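Local coordinates for acyl-coenzyme A oxidase 3 (PDB 5YS9), which catalyses the FAD-dependent oxidation of acyl-CoA to (2E)-enoyl-CoA, with oxygen reduced to hydrogen peroxide, in peroxisomal fatty acid beta-oxidation, at the interface of chains A and B. Numbering follows the deposited sequence. Chains: chain A/B, Acyl-coenzyme A oxidase 3.

The interface of chains A and B. Residues chain A 86, 89-90, 93, 96, 152-157; chain B 681, 684-685, 687.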
ATOM      1  N   VAL A  86      16.752  17.951 -13.211  1.00 31.50           N
ATOM      2  CA  VAL A  86      17.555  18.338 -14.371  1.00 35.15           C
ATOM      3  C   VAL A  86      19.000  18.565 -13.976  1.00 35.01           C
ATOM      4  O   VAL A  86      19.892  18.065 -14.629  1.00 35.19           O
ATOM      5  CB  VAL A  86      16.974  19.545 -15.128  1.00 36.71           C
ATOM      6  CG1 VAL A  86      17.883  19.937 -16.294  1.00 38.12           C
ATOM      7  CG2 VAL A  86      15.588  19.198 -15.656  1.00 35.20           C
ATOM      8  N   ILE A  89      20.519  15.340 -13.625  1.00 31.99           N
ATOM      9  CA  ILE A  89      20.834  14.748 -14.913  1.00 31.88           C
ATOM     10  C   ILE A  89      22.158  15.272 -15.484  1.00 34.84           C
ATOM     11  O   ILE A  89      22.935  14.524 -16.048  1.00 35.70           O
ATOM     12  CB  ILE A  89      19.645  14.899 -15.895  1.00 32.53           C
ATOM     13  CG1 ILE A  89      18.567  13.875 -15.568  1.00 34.13           C
ATOM     14  CG2 ILE A  89      20.063  14.705 -17.336  1.00 31.93           C
ATOM     15  CD1 ILE A  89      17.186  14.253 -16.028  1.00 33.86           C
ATOM     16  N   ALA A  90      22.397  16.562 -15.328  1.00 32.56           N
ATOM     17  CA  ALA A  90      23.620  17.202 -15.790  1.00 32.08           C
ATOM     18  C   ALA A  90      24.851  16.618 -15.083  1.00 35.00           C
ATOM     19  O   ALA A  90      25.862  16.340 -15.743  1.00 37.49           O
ATOM     20  CB  ALA A  90      23.534  18.698 -15.587  1.00 27.79           C
ATOM     21  N   SER A  93      25.395  12.943 -16.137  1.00 36.27           N
ATOM     22  CA  SER A  93      25.902  13.052 -17.487  1.00 38.83           C
ATOM     23  C   SER A  93      27.416  13.018 -17.638  1.00 38.90           C
ATOM     24  O   SER A  93      27.911  12.601 -18.676  1.00 39.97           O
ATOM     25  CB  SER A  93      25.298  14.256 -18.200  1.00 39.15           C
ATOM     26  OG  SER A  93      26.271  15.130 -18.638  1.00 44.18           O
ATOM     27  N   TRP A  96      28.745   9.406 -18.567  1.00 41.04           N
ATOM     28  CA  TRP A  96      28.383   8.730 -19.806  1.00 43.91           C
ATOM     29  C   TRP A  96      29.581   8.448 -20.666  1.00 45.43           C
ATOM     30  O   TRP A  96      29.614   7.451 -21.363  1.00 44.50           O
ATOM     31  CB  TRP A  96      27.427   9.556 -20.642  1.00 40.68           C
ATOM     32  CG  TRP A  96      26.208   9.872 -19.968  1.00 41.82           C
ATOM     33  CD1 TRP A  96      25.691   9.287 -18.839  1.00 38.67           C
ATOM     34  CD2 TRP A  96      25.281  10.849 -20.381  1.00 41.24           C
ATOM     35  NE1 TRP A  96      24.502   9.864 -18.526  1.00 37.68           N
ATOM     36  CE2 TRP A  96      24.217  10.825 -19.461  1.00 41.07           C
ATOM     37  CE3 TRP A  96      25.242  11.752 -21.448  1.00 42.16           C
ATOM     38  CZ2 TRP A  96      23.110  11.685 -19.573  1.00 42.66           C
ATOM     39  CZ3 TRP A  96      24.152  12.617 -21.558  1.00 40.64           C
ATOM     40  CH2 TRP A  96      23.100  12.573 -20.622  1.00 40.03           C
ATOM     41  N   ASP A 152      24.411  12.163 -26.957  1.00 40.73           N
ATOM     42  CA  ASP A 152      25.026  13.023 -25.983  1.00 47.09           C
ATOM     43  C   ASP A 152      24.035  14.017 -25.302  1.00 45.40           C
ATOM     44  O   ASP A 152      24.450  14.854 -24.514  1.00 37.94           O
ATOM     45  CB  ASP A 152      26.138  13.804 -26.695  1.00 52.40           C
ATOM     46  CG  ASP A 152      27.144  12.906 -27.383  1.00 57.96           C
ATOM     47  OD1 ASP A 152      27.071  11.675 -27.263  1.00 65.11           O
ATOM     48  OD2 ASP A 152      28.025  13.439 -28.059  1.00 66.99           O
ATOM     49  N   VAL A 153      22.748  13.933 -25.627  1.00 45.01           N
ATOM     50  CA  VAL A 153      21.722  14.894 -25.183  1.00 44.14           C
ATOM     51  C   VAL A 153      22.242  16.318 -25.335  1.00 42.00           C
ATOM     52  O   VAL A 153      22.305  17.071 -24.356  1.00 42.82           O
ATOM     53  CB  VAL A 153      21.220  14.596 -23.741  1.00 45.68           C
ATOM     54  CG1 VAL A 153      19.914  15.305 -23.477  1.00 48.79           C
ATOM     55  CG2 VAL A 153      21.002  13.093 -23.534  1.00 46.78           C
ATOM     56  N   LYS A 154      22.617  16.654 -26.575  1.00 41.14           N
ATOM     57  CA  LYS A 154      23.149  17.960 -26.968  1.00 41.19           C
ATOM     58  C   LYS A 154      22.181  18.547 -27.957  1.00 39.98           C
ATOM     59  O   LYS A 154      22.012  18.000 -29.020  1.00 43.66           O
ATOM     60  CB  LYS A 154      24.496  17.816 -27.669  1.00 46.62           C
ATOM     61  CG  LYS A 154      25.563  17.020 -26.918  1.00 56.26           C
ATOM     62  CD  LYS A 154      26.381  17.840 -25.938  1.00 64.35           C
ATOM     63  CE  LYS A 154      27.619  18.455 -26.583  1.00 70.56           C
ATOM     64  NZ  LYS A 154      28.633  18.888 -25.573  1.00 71.97           N
ATOM     65  N   GLY A 155      21.529  19.651 -27.617  1.00 39.49           N
ATOM     66  CA  GLY A 155      20.442  20.200 -28.444  1.00 36.31           C
ATOM     67  C   GLY A 155      19.373  19.183 -28.853  1.00 36.45           C
ATOM     68  O   GLY A 155      18.799  19.319 -29.927  1.00 44.01           O
ATOM     69  N   PHE A 156      19.098  18.177 -28.013  1.00 33.95           N
ATOM     70  CA  PHE A 156      18.228  17.036 -28.364  1.00 35.56           C
ATOM     71  C   PHE A 156      17.835  16.290 -27.080  1.00 38.48           C
ATOM     72  O   PHE A 156      18.673  16.088 -26.211  1.00 39.86           O
ATOM     73  CB  PHE A 156      18.986  16.054 -29.267  1.00 37.01           C
ATOM     74  CG  PHE A 156      18.112  15.085 -30.029  1.00 34.52           C
ATOM     75  CD1 PHE A 156      17.560  13.974 -29.393  1.00 33.62           C
ATOM     76  CD2 PHE A 156      17.900  15.254 -31.409  1.00 32.31           C
ATOM     77  CE1 PHE A 156      16.795  13.064 -30.092  1.00 33.71           C
ATOM     78  CE2 PHE A 156      17.119  14.348 -32.113  1.00 34.56           C
ATOM     79  CZ  PHE A 156      16.573  13.248 -31.466  1.00 34.71           C
ATOM     80  N   TYR A 157      16.570  15.892 -26.972  1.00 35.70           N
ATOM     81  CA  TYR A 157      16.066  15.184 -25.807  1.00 35.32           C
ATOM     82  C   TYR A 157      14.817  14.457 -26.273  1.00 35.06           C
ATOM     83  O   TYR A 157      13.856  15.064 -26.782  1.00 34.22           O
ATOM     84  CB  TYR A 157      15.740  16.139 -24.652  1.00 37.08           C
ATOM     85  CG  TYR A 157      15.703  15.486 -23.290  1.00 38.88           C
ATOM     86  CD1 TYR A 157      14.654  14.654 -22.914  1.00 43.19           C
ATOM     87  CD2 TYR A 157      16.722  15.690 -22.369  1.00 42.18           C
ATOM     88  CE1 TYR A 157      14.614  14.050 -21.643  1.00 42.67           C
ATOM     89  CE2 TYR A 157      16.707  15.093 -21.108  1.00 44.73           C
ATOM     90  CZ  TYR A 157      15.654  14.262 -20.743  1.00 45.45           C
ATOM     91  OH  TYR A 157      15.639  13.682 -19.488  1.00 40.96           O
TER
ATOM     92  N   LEU B 681      17.503  23.813 -17.680  1.00 33.61           N
ATOM     93  CA  LEU B 681      17.408  22.987 -18.867  1.00 34.96           C
ATOM     94  C   LEU B 681      18.158  23.498 -20.089  1.00 33.87           C
ATOM     95  O   LEU B 681      18.830  22.744 -20.743  1.00 34.85           O
ATOM     96  CB  LEU B 681      15.952  22.674 -19.216  1.00 32.71           C
ATOM     97  CG  LEU B 681      15.778  21.647 -20.329  1.00 33.15           C
ATOM     98  CD1 LEU B 681      16.447  20.334 -20.007  1.00 35.07           C
ATOM     99  CD2 LEU B 681      14.334  21.425 -20.707  1.00 36.33           C
ATOM    100  N   PHE B 684      22.029  23.074 -20.059  1.00 41.77           N
ATOM    101  CA  PHE B 684      22.412  21.694 -20.225  1.00 37.76           C
ATOM    102  C   PHE B 684      22.295  21.222 -21.665  1.00 37.61           C
ATOM    103  O   PHE B 684      23.218  20.616 -22.179  1.00 33.96           O
ATOM    104  CB  PHE B 684      21.580  20.767 -19.349  1.00 38.43           C
ATOM    105  CG  PHE B 684      21.910  19.308 -19.564  1.00 40.65           C
ATOM    106  CD1 PHE B 684      23.160  18.803 -19.206  1.00 39.17           C
ATOM    107  CD2 PHE B 684      21.012  18.459 -20.202  1.00 42.38           C
ATOM    108  CE1 PHE B 684      23.481  17.467 -19.414  1.00 40.19           C
ATOM    109  CE2 PHE B 684      21.341  17.116 -20.427  1.00 44.00           C
ATOM    110  CZ  PHE B 684      22.576  16.623 -20.023  1.00 40.92           C
ATOM    111  N   LEU B 685      21.142  21.430 -22.295  1.00 36.40           N
ATOM    112  CA  LEU B 685      20.971  21.029 -23.713  1.00 36.31           C
ATOM    113  C   LEU B 685      22.015  21.659 -24.630  1.00 35.48           C
ATOM    114  O   LEU B 685      22.478  21.015 -25.552  1.00 34.39           O
ATOM    115  CB  LEU B 685      19.580  21.371 -24.256  1.00 33.87           C
ATOM    116  CG  LEU B 685      18.466  20.616 -23.527  1.00 32.47           C
ATOM    117  CD1 LEU B 685      17.095  21.036 -24.057  1.00 31.97           C
ATOM    118  CD2 LEU B 685      18.703  19.114 -23.598  1.00 32.26           C
ATOM    119  N   ARG B 687      25.082  22.934 -23.589  1.00 42.34           N
ATOM    120  CA  ARG B 687      26.398  23.002 -22.987  1.00 44.07           C
ATOM    121  C   ARG B 687      27.534  22.813 -24.017  1.00 46.53           C
ATOM    122  O   ARG B 687      27.377  22.101 -24.995  1.00 46.57           O
ATOM    123  CB  ARG B 687      26.535  21.961 -21.874  1.00 38.34           C
ATOM    124  CG  ARG B 687      26.596  20.516 -22.336  1.00 37.38           C
ATOM    125  CD  ARG B 687      26.144  19.613 -21.189  1.00 38.99           C
ATOM    126  NE  ARG B 687      26.194  18.205 -21.516  1.00 38.78           N
ATOM    127  CZ  ARG B 687      25.330  17.555 -22.286  1.00 37.70           C
ATOM    128  NH1 ARG B 687      24.296  18.155 -22.837  1.00 39.49           N
ATOM    129  NH2 ARG B 687      25.505  16.274 -22.488  1.00 39.08           N
TER
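The guanidinium of B:Arg687 lies between two groups. CE1 of its own chain's B:Phe684 sits over the centre of one face, 3.4 Å above the plane. The aliphatic CD of A:Lys154 covers the opposite face, toward the rim. The B:Phe684 ring has A:Ser93 OG at its edge, in plane. Its CE1 packs on A:Ala90 CA at 3.6 Å, and CE2 meets A:Val153 CG1 at 3.8 Å. CH2 of A:Trp96 meets CZ of B:Phe684 tip to tip, 4.1 Å apart. The A:Trp96 ring carries A:Ser93 CA over one face and A:Asp152 O at its edge, in plane.

NH1 of B:Arg687 donates to A:Val153 O at 2.7 Å, and NH2 to A:Asp152 O at 2.7 Å, almost along the C=O axis (169°). These in-plane bonds to successive carbonyls, with both faces covered, fix the guanidinium's rotation. NH1 also donates to B:Phe684 O, and so may cap helix 677-685. CG of B:Arg687 takes the crowded position (chi1 70°); the chain then runs extended to NE. An alanine here would remove the guanidinium and would probably loosen the hold on the A:Asp152 and A:Val153 carbonyls. CG of B:Phe684 is anti to the backbone N (chi1 177°), which points the ring into chain A. Alongside, A:Gly155 N donates to B:Leu685 O at 2.7 Å.

In the deposited dimer, this patch belongs to a two-fold symmetric interface; the structure alone does not show whether that is biological. The end of helix 677-685 of chain B fits between helix 78-92 and loop 152-157 of chain A.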